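Local coordinates for protein CDP-4-keto-6-deoxy-D-glucose-3-dehydrase (Yersinia pseudotuberculosis, PDB 3BB8) that probably catalyses the pyridoxal-phosphate-dependent C-3 dehydration of CDP-4-keto-6-deoxy-D-glucose during the synthesis of 3,6-dideoxyhexoses for lipopolysaccharide, at residues L91-G103 with A235-W247. The protein carries 1 engineered substitution. Sequence-based numbering, arbitrary orientation.
With PLP (pyridoxal-5'-phosphate), chain E.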
ATOM      1  N   LEU A  91      -8.015  -0.182  -6.194  1.00 20.45           N
ATOM      2  CA  LEU A  91      -7.922  -1.632  -5.981  1.00 22.22           C
ATOM      3  C   LEU A  91      -8.944  -2.131  -4.959  1.00 23.90           C
ATOM      4  O   LEU A  91      -9.633  -3.122  -5.202  1.00 23.48           O
ATOM      5  CB  LEU A  91      -6.520  -2.020  -5.505  1.00 25.08           C
ATOM      6  CG  LEU A  91      -6.319  -3.516  -5.225  1.00 25.82           C
ATOM      7  CD1 LEU A  91      -6.606  -4.323  -6.482  1.00 25.19           C
ATOM      8  CD2 LEU A  91      -4.897  -3.764  -4.747  1.00 28.10           C
ATOM      9  N   LEU A  92      -9.044  -1.431  -3.828  1.00 23.79           N
ATOM     10  CA  LEU A  92      -9.980  -1.791  -2.755  1.00 23.92           C
ATOM     11  C   LEU A  92     -11.456  -1.620  -3.166  1.00 25.65           C
ATOM     12  O   LEU A  92     -12.306  -2.439  -2.816  1.00 24.35           O
ATOM     13  CB  LEU A  92      -9.683  -0.950  -1.501  1.00 21.92           C
ATOM     14  CG  LEU A  92      -8.394  -1.295  -0.734  1.00 21.04           C
ATOM     15  CD1 LEU A  92      -8.139  -0.269   0.359  1.00 20.75           C
ATOM     16  CD2 LEU A  92      -8.533  -2.691  -0.120  1.00 24.99           C
ATOM     17  N   ALA A  93     -11.748  -0.557  -3.912  1.00 26.48           N
ATOM     18  CA  ALA A  93     -13.105  -0.272  -4.377  1.00 26.56           C
ATOM     19  C   ALA A  93     -13.654  -1.400  -5.249  1.00 27.29           C
ATOM     20  O   ALA A  93     -14.755  -1.896  -5.012  1.00 29.45           O
ATOM     21  CB  ALA A  93     -13.121   1.047  -5.152  1.00 24.23           C
ATOM     22  N   LEU A  94     -12.878  -1.818  -6.245  1.00 27.55           N
ATOM     23  CA  LEU A  94     -13.293  -2.884  -7.158  1.00 27.44           C
ATOM     24  C   LEU A  94     -13.278  -4.260  -6.492  1.00 27.47           C
ATOM     25  O   LEU A  94     -14.170  -5.073  -6.721  1.00 28.67           O
ATOM     26  CB  LEU A  94     -12.379  -2.898  -8.389  1.00 26.32           C
ATOM     27  CG  LEU A  94     -12.709  -3.678  -9.667  1.00 25.48           C
ATOM     28  CD1 LEU A  94     -12.576  -5.187  -9.447  1.00 26.75           C
ATOM     29  CD2 LEU A  94     -14.104  -3.304 -10.128  1.00 27.27           C
ATOM     30  N   THR A  95     -12.269  -4.515  -5.668  1.00 26.00           N
ATOM     31  CA  THR A  95     -12.135  -5.800  -4.993  1.00 26.42           C
ATOM     32  C   THR A  95     -13.279  -6.059  -4.030  1.00 26.73           C
ATOM     33  O   THR A  95     -13.816  -7.159  -3.981  1.00 29.28           O
ATOM     34  CB  THR A  95     -10.808  -5.883  -4.215  1.00 27.59           C
ATOM     35  OG1 THR A  95      -9.721  -5.726  -5.131  1.00 23.73           O
ATOM     36  CG2 THR A  95     -10.691  -7.241  -3.489  1.00 25.01           C
ATOM     37  N   ALA A  96     -13.646  -5.034  -3.274  1.00 27.53           N
ATOM     38  CA  ALA A  96     -14.724  -5.117  -2.310  1.00 28.13           C
ATOM     39  C   ALA A  96     -16.029  -5.602  -2.939  1.00 32.57           C
ATOM     40  O   ALA A  96     -16.805  -6.328  -2.310  1.00 35.59           O
ATOM     41  CB  ALA A  96     -14.931  -3.774  -1.692  1.00 27.74           C
ATOM     42  N   LEU A  97     -16.276  -5.203  -4.180  1.00 33.32           N
ATOM     43  CA  LEU A  97     -17.496  -5.609  -4.859  1.00 33.02           C
ATOM     44  C   LEU A  97     -17.448  -7.077  -5.248  1.00 34.75           C
ATOM     45  O   LEU A  97     -18.384  -7.577  -5.874  1.00 35.99           O
ATOM     46  CB  LEU A  97     -17.719  -4.758  -6.108  1.00 31.60           C
ATOM     47  CG  LEU A  97     -17.927  -3.258  -5.901  1.00 30.44           C
ATOM     48  CD1 LEU A  97     -18.151  -2.567  -7.244  1.00 29.25           C
ATOM     49  CD2 LEU A  97     -19.114  -3.040  -4.993  1.00 31.56           C
ATOM     50  N   THR A  98     -16.362  -7.766  -4.897  1.00 34.13           N
ATOM     51  CA  THR A  98     -16.239  -9.191  -5.221  1.00 35.49           C
ATOM     52  C   THR A  98     -16.613 -10.030  -4.001  1.00 35.25           C
ATOM     53  O   THR A  98     -16.650 -11.263  -4.063  1.00 35.29           O
ATOM     54  CB  THR A  98     -14.799  -9.594  -5.620  1.00 35.94           C
ATOM     55  OG1 THR A  98     -13.963  -9.548  -4.457  1.00 37.06           O
ATOM     56  CG2 THR A  98     -14.240  -8.652  -6.690  1.00 36.72           C
ATOM     57  N   SER A  99     -16.878  -9.347  -2.893  1.00 35.15           N
ATOM     58  CA  SER A  99     -17.243 -10.000  -1.643  1.00 36.57           C
ATOM     59  C   SER A  99     -18.501 -10.851  -1.737  1.00 38.79           C
ATOM     60  O   SER A  99     -19.541 -10.381  -2.192  1.00 38.08           O
ATOM     61  CB  SER A  99     -17.460  -8.956  -0.553  1.00 35.76           C
ATOM     62  OG  SER A  99     -18.060  -9.560   0.578  1.00 34.75           O
ATOM     63  N   PRO A 100     -18.423 -12.115  -1.289  1.00 41.48           N
ATOM     64  CA  PRO A 100     -19.593 -12.997  -1.339  1.00 41.35           C
ATOM     65  C   PRO A 100     -20.749 -12.477  -0.480  1.00 42.08           C
ATOM     66  O   PRO A 100     -21.858 -12.998  -0.542  1.00 44.83           O
ATOM     67  CB  PRO A 100     -19.041 -14.339  -0.856  1.00 40.76           C
ATOM     68  CG  PRO A 100     -17.885 -13.940   0.030  1.00 42.20           C
ATOM     69  CD  PRO A 100     -17.247 -12.825  -0.753  1.00 40.45           C
ATOM     70  N   LYS A 101     -20.491 -11.451   0.321  1.00 43.32           N
ATOM     71  CA  LYS A 101     -21.542 -10.864   1.145  1.00 44.28           C
ATOM     72  C   LYS A 101     -22.550 -10.112   0.268  1.00 45.19           C
ATOM     73  O   LYS A 101     -23.647  -9.769   0.721  1.00 45.07           O
ATOM     74  CB  LYS A 101     -20.952  -9.890   2.168  1.00 44.68           C
ATOM     75  CG  LYS A 101     -20.148 -10.550   3.275  1.00 49.18           C
ATOM     76  CD  LYS A 101     -19.795  -9.542   4.364  1.00 50.74           C
ATOM     77  CE  LYS A 101     -19.013 -10.191   5.498  1.00 52.68           C
ATOM     78  NZ  LYS A 101     -19.751 -11.331   6.120  1.00 54.52           N
ATOM     79  N   LEU A 102     -22.176  -9.855  -0.984  1.00 44.05           N
ATOM     80  CA  LEU A 102     -23.044  -9.136  -1.910  1.00 43.74           C
ATOM     81  C   LEU A 102     -23.858 -10.098  -2.777  1.00 43.23           C
ATOM     82  O   LEU A 102     -24.425  -9.719  -3.807  1.00 42.09           O
ATOM     83  CB  LEU A 102     -22.200  -8.199  -2.783  1.00 41.17           C
ATOM     84  CG  LEU A 102     -21.419  -7.175  -1.958  1.00 40.46           C
ATOM     85  CD1 LEU A 102     -20.533  -6.344  -2.872  1.00 41.00           C
ATOM     86  CD2 LEU A 102     -22.382  -6.286  -1.186  1.00 37.59           C
ATOM     87  N   GLY A 103     -23.906 -11.349  -2.337  1.00 43.19           N
ATOM     88  CA  GLY A 103     -24.653 -12.366  -3.044  1.00 42.75           C
ATOM     89  C   GLY A 103     -24.541 -12.337  -4.554  1.00 43.49           C
ATOM     90  O   GLY A 103     -23.453 -12.178  -5.105  1.00 42.22           O
ATOM     91  N   ALA A 235     -22.852   1.568   4.449  1.00 41.80           N
ATOM     92  CA  ALA A 235     -22.190   0.980   5.606  1.00 40.47           C
ATOM     93  C   ALA A 235     -21.706  -0.412   5.239  1.00 37.52           C
ATOM     94  O   ALA A 235     -20.651  -0.851   5.680  1.00 39.53           O
ATOM     95  CB  ALA A 235     -23.154   0.902   6.778  1.00 42.61           C
ATOM     96  N   GLU A 236     -22.480  -1.113   4.428  1.00 34.89           N
ATOM     97  CA  GLU A 236     -22.087  -2.446   4.010  1.00 36.15           C
ATOM     98  C   GLU A 236     -20.779  -2.428   3.213  1.00 37.26           C
ATOM     99  O   GLU A 236     -19.866  -3.196   3.504  1.00 37.08           O
ATOM    100  CB  GLU A 236     -23.184  -3.082   3.173  1.00 35.80           C
ATOM    101  CG  GLU A 236     -22.820  -4.450   2.628  1.00 38.84           C
ATOM    102  CD  GLU A 236     -23.951  -5.032   1.822  1.00 39.10           C
ATOM    103  OE1 GLU A 236     -24.701  -4.213   1.268  1.00 42.59           O
ATOM    104  OE2 GLU A 236     -24.090  -6.273   1.733  1.00 38.38           O
ATOM    105  N   LEU A 237     -20.688  -1.551   2.212  1.00 36.74           N
ATOM    106  CA  LEU A 237     -19.474  -1.462   1.406  1.00 35.70           C
ATOM    107  C   LEU A 237     -18.291  -1.007   2.264  1.00 35.37           C
ATOM    108  O   LEU A 237     -17.178  -1.488   2.098  1.00 35.68           O
ATOM    109  CB  LEU A 237     -19.665  -0.494   0.231  1.00 32.52           C
ATOM    110  CG  LEU A 237     -20.684  -0.912  -0.828  1.00 32.31           C
ATOM    111  CD1 LEU A 237     -20.692   0.104  -1.958  1.00 35.27           C
ATOM    112  CD2 LEU A 237     -20.350  -2.278  -1.355  1.00 30.38           C
ATOM    113  N   LYS A 238     -18.549  -0.083   3.180  1.00 34.53           N
ATOM    114  CA  LYS A 238     -17.523   0.434   4.065  1.00 35.99           C
ATOM    115  C   LYS A 238     -16.916  -0.717   4.861  1.00 38.83           C
ATOM    116  O   LYS A 238     -15.692  -0.792   5.027  1.00 41.62           O
ATOM    117  CB  LYS A 238     -18.142   1.473   5.000  1.00 36.97           C
ATOM    118  CG  LYS A 238     -17.187   2.139   5.980  1.00 39.16           C
ATOM    119  CD  LYS A 238     -16.871   1.237   7.159  1.00 42.37           C
ATOM    120  CE  LYS A 238     -16.160   2.007   8.253  1.00 45.82           C
ATOM    121  NZ  LYS A 238     -15.965   1.177   9.478  1.00 50.62           N
ATOM    122  N   SER A 239     -17.766  -1.617   5.352  1.00 37.20           N
ATOM    123  CA  SER A 239     -17.279  -2.759   6.121  1.00 37.32           C
ATOM    124  C   SER A 239     -16.490  -3.742   5.271  1.00 34.32           C
ATOM    125  O   SER A 239     -15.484  -4.270   5.722  1.00 32.65           O
ATOM    126  CB  SER A 239     -18.436  -3.488   6.808  1.00 36.75           C
ATOM    127  OG  SER A 239     -18.827  -2.764   7.959  1.00 44.23           O
ATOM    128  N   ILE A 240     -16.952  -3.993   4.051  1.00 33.06           N
ATOM    129  CA  ILE A 240     -16.240  -4.900   3.158  1.00 34.06           C
ATOM    130  C   ILE A 240     -14.847  -4.323   2.856  1.00 34.03           C
ATOM    131  O   ILE A 240     -13.843  -5.019   3.013  1.00 31.99           O
ATOM    132  CB  ILE A 240     -17.018  -5.114   1.822  1.00 34.24           C
ATOM    133  CG1 ILE A 240     -18.153  -6.129   2.014  1.00 38.54           C
ATOM    134  CG2 ILE A 240     -16.097  -5.678   0.749  1.00 33.98           C
ATOM    135  CD1 ILE A 240     -19.070  -5.842   3.164  1.00 40.53           C
ATOM    136  N   ILE A 241     -14.803  -3.050   2.445  1.00 34.47           N
ATOM    137  CA  ILE A 241     -13.558  -2.350   2.098  1.00 32.79           C
ATOM    138  C   ILE A 241     -12.528  -2.458   3.207  1.00 33.82           C
ATOM    139  O   ILE A 241     -11.395  -2.894   2.979  1.00 32.57           O
ATOM    140  CB  ILE A 241     -13.779  -0.820   1.877  1.00 33.73           C
ATOM    141  CG1 ILE A 241     -14.973  -0.573   0.963  1.00 30.14           C
ATOM    142  CG2 ILE A 241     -12.515  -0.176   1.277  1.00 30.05           C
ATOM    143  CD1 ILE A 241     -14.786  -1.046  -0.426  1.00 36.36           C
ATOM    144  N   GLU A 242     -12.928  -2.018   4.400  1.00 34.50           N
ATOM    145  CA  GLU A 242     -12.065  -2.025   5.582  1.00 32.76           C
ATOM    146  C   GLU A 242     -11.457  -3.403   5.846  1.00 32.37           C
ATOM    147  O   GLU A 242     -10.286  -3.516   6.217  1.00 30.16           O
ATOM    148  CB  GLU A 242     -12.865  -1.559   6.801  1.00 34.53           C
ATOM    149  CG  GLU A 242     -12.031  -1.341   8.062  1.00 39.99           C
ATOM    150  CD  GLU A 242     -12.792  -0.564   9.130  1.00 42.68           C
ATOM    151  OE1 GLU A 242     -13.924  -0.975   9.467  1.00 44.25           O
ATOM    152  OE2 GLU A 242     -12.261   0.454   9.633  1.00 44.14           O
ATOM    153  N   SER A 243     -12.261  -4.444   5.653  1.00 31.93           N
ATOM    154  CA  SER A 243     -11.808  -5.814   5.853  1.00 30.94           C
ATOM    155  C   SER A 243     -10.691  -6.143   4.858  1.00 30.81           C
ATOM    156  O   SER A 243      -9.651  -6.694   5.232  1.00 30.27           O
ATOM    157  CB  SER A 243     -12.975  -6.780   5.664  1.00 28.09           C
ATOM    158  OG  SER A 243     -12.544  -8.127   5.758  1.00 28.28           O
ATOM    159  N   PHE A 244     -10.910  -5.805   3.593  1.00 29.09           N
ATOM    160  CA  PHE A 244      -9.913  -6.054   2.557  1.00 28.52           C
ATOM    161  C   PHE A 244      -8.631  -5.259   2.841  1.00 28.72           C
ATOM    162  O   PHE A 244      -7.518  -5.746   2.629  1.00 27.26           O
ATOM    163  CB  PHE A 244     -10.471  -5.666   1.199  1.00 24.79           C
ATOM    164  CG  PHE A 244     -11.278  -6.747   0.543  1.00 24.43           C
ATOM    165  CD1 PHE A 244     -10.669  -7.919   0.104  1.00 20.32           C
ATOM    166  CD2 PHE A 244     -12.645  -6.576   0.321  1.00 24.06           C
ATOM    167  CE1 PHE A 244     -11.406  -8.911  -0.553  1.00 22.57           C
ATOM    168  CE2 PHE A 244     -13.392  -7.563  -0.337  1.00 20.87           C
ATOM    169  CZ  PHE A 244     -12.768  -8.731  -0.774  1.00 21.79           C
ATOM    170  N   ARG A 245      -8.795  -4.041   3.340  1.00 27.51           N
ATOM    171  CA  ARG A 245      -7.645  -3.214   3.646  1.00 27.57           C
ATOM    172  C   ARG A 245      -6.903  -3.772   4.850  1.00 26.95           C
ATOM    173  O   ARG A 245      -5.678  -3.755   4.898  1.00 26.46           O
ATOM    174  CB  ARG A 245      -8.064  -1.764   3.939  1.00 22.90           C
ATOM    175  CG  ARG A 245      -6.862  -0.847   4.161  1.00 22.87           C
ATOM    176  CD  ARG A 245      -7.244   0.488   4.798  1.00 26.24           C
ATOM    177  NE  ARG A 245      -7.754   0.339   6.158  1.00 26.95           N
ATOM    178  CZ  ARG A 245      -8.364   1.311   6.841  1.00 30.51           C
ATOM    179  NH1 ARG A 245      -8.544   2.516   6.299  1.00 25.99           N
ATOM    180  NH2 ARG A 245      -8.810   1.073   8.067  1.00 29.27           N
ATOM    181  N   ASP A 246      -7.654  -4.277   5.819  1.00 29.26           N
ATOM    182  CA  ASP A 246      -7.057  -4.802   7.031  1.00 27.92           C
ATOM    183  C   ASP A 246      -6.865  -6.326   7.124  1.00 27.41           C
ATOM    184  O   ASP A 246      -7.426  -6.980   8.000  1.00 29.43           O
ATOM    185  CB  ASP A 246      -7.853  -4.292   8.240  1.00 29.78           C
ATOM    186  CG  ASP A 246      -8.002  -2.768   8.254  1.00 29.77           C
ATOM    187  OD1 ASP A 246      -7.199  -2.060   7.605  1.00 29.98           O
ATOM    188  OD2 ASP A 246      -8.924  -2.268   8.933  1.00 32.93           O
ATOM    189  N   TRP A 247      -6.046  -6.871   6.228  1.00 26.29           N
ATOM    190  CA  TRP A 247      -5.701  -8.293   6.183  1.00 24.47           C
ATOM    191  C   TRP A 247      -6.862  -9.217   5.869  1.00 25.87           C
ATOM    192  O   TRP A 247      -6.748 -10.443   5.981  1.00 23.61           O
ATOM    193  CB  TRP A 247      -5.044  -8.728   7.504  1.00 25.41           C
ATOM    194  CG  TRP A 247      -3.808  -7.944   7.908  1.00 23.33           C
ATOM    195  CD1 TRP A 247      -2.551  -8.044   7.367  1.00 25.36           C
ATOM    196  CD2 TRP A 247      -3.723  -6.936   8.933  1.00 22.35           C
ATOM    197  NE1 TRP A 247      -1.692  -7.161   7.997  1.00 23.46           N
ATOM    198  CE2 TRP A 247      -2.385  -6.471   8.957  1.00 20.98           C
ATOM    199  CE3 TRP A 247      -4.645  -6.384   9.833  1.00 22.30           C
ATOM    200  CZ2 TRP A 247      -1.948  -5.476   9.848  1.00 24.86           C
ATOM    201  CZ3 TRP A 247      -4.208  -5.387  10.730  1.00 22.27           C
ATOM    202  CH2 TRP A 247      -2.869  -4.947  10.725  1.00 24.58           C
TER
HETATM  203  N1  PLP E 500       3.557 -12.606   6.950  1.00 33.59           N
HETATM  204  C2  PLP E 500       3.751 -12.863   8.294  1.00 38.34           C
HETATM  205  C2A PLP E 500       4.178 -14.279   8.692  1.00 32.99           C
HETATM  206  C3  PLP E 500       3.556 -11.817   9.246  1.00 37.13           C
HETATM  207  O3  PLP E 500       3.727 -12.018  10.572  1.00 39.37           O
HETATM  208  C4  PLP E 500       3.155 -10.483   8.794  1.00 37.53           C
HETATM  209  C4A PLP E 500       2.986  -9.374   9.867  1.00 42.08           C
HETATM  210  C5  PLP E 500       2.957 -10.284   7.397  1.00 36.84           C
HETATM  211  C6  PLP E 500       3.174 -11.392   6.491  1.00 36.01           C
HETATM  212  C5A PLP E 500       2.543  -9.013   6.715  1.00 34.35           C
HETATM  213  O4P PLP E 500       2.951  -7.875   7.332  1.00 31.01           O
HETATM  214  P   PLP E 500       2.052  -6.573   7.560  1.00 32.35           P
HETATM  215  O1P PLP E 500       3.004  -5.437   7.775  1.00 31.67           O
HETATM  216  O2P PLP E 500       1.170  -6.907   8.904  1.00 35.15           O
HETATM  217  O3P PLP E 500       1.125  -6.346   6.343  1.00 32.61           O
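One face of the F244 ring carries the methyl of T95, a CH-pi contact with CG2 3.7 Å from the ring centroid and 20° off the normal, displaced toward the rim. At the ring edge sit S99 CB and, from its own helix, I240 CG2. A96 approaches obliquely, its CA 3.4 Å from F244 CE2, and H284 also stacks with the phenyl ring. In this aspartate aminotransferase fold, helices 86-96 and 235-245 pack together against the mixed sheet: L92 and I241 both touch V230 of strand 228-232. The short helical segments cross at 115° with axes 9.0 Å apart; the backbones come nearest at A96, whose CA is 5.3 Å from I241 CA, and its methyl faces I240 CG2. No hydrogen bond spans the interface, so apolar side chains carry it.

With chi1 at -60°, T95 CG2 lies anti to the backbone N and meets the ring, while OG1 turns back to donate to L91 O at 2.6 Å; OG1 is also hydrogen-bonded with N130 OD1. The L91 carbonyl additionally accepts from T95 N, the two donors arriving from opposite faces of its plane. L92 divides its branches: CD2 packs on F244 CB, and CD1 lies 3.9 Å from R245 CB. Beyond that aliphatic stem, the arginine pairs with D246 through NE and reaches T82 O through NH1. At the far end, L102 CD2 rests 3.4 Å from E236 OE2, while L97 meets L237 through their CD2 methyls.

Just past helix 235-245, W247 enters the active site of the second subunit, whose S87, D194 and S215 also bind the cofactor. The phosphate lies at the indole edge, where W247 NE1 donates to PLP O2P at 3.0 Å and more weakly to O3P.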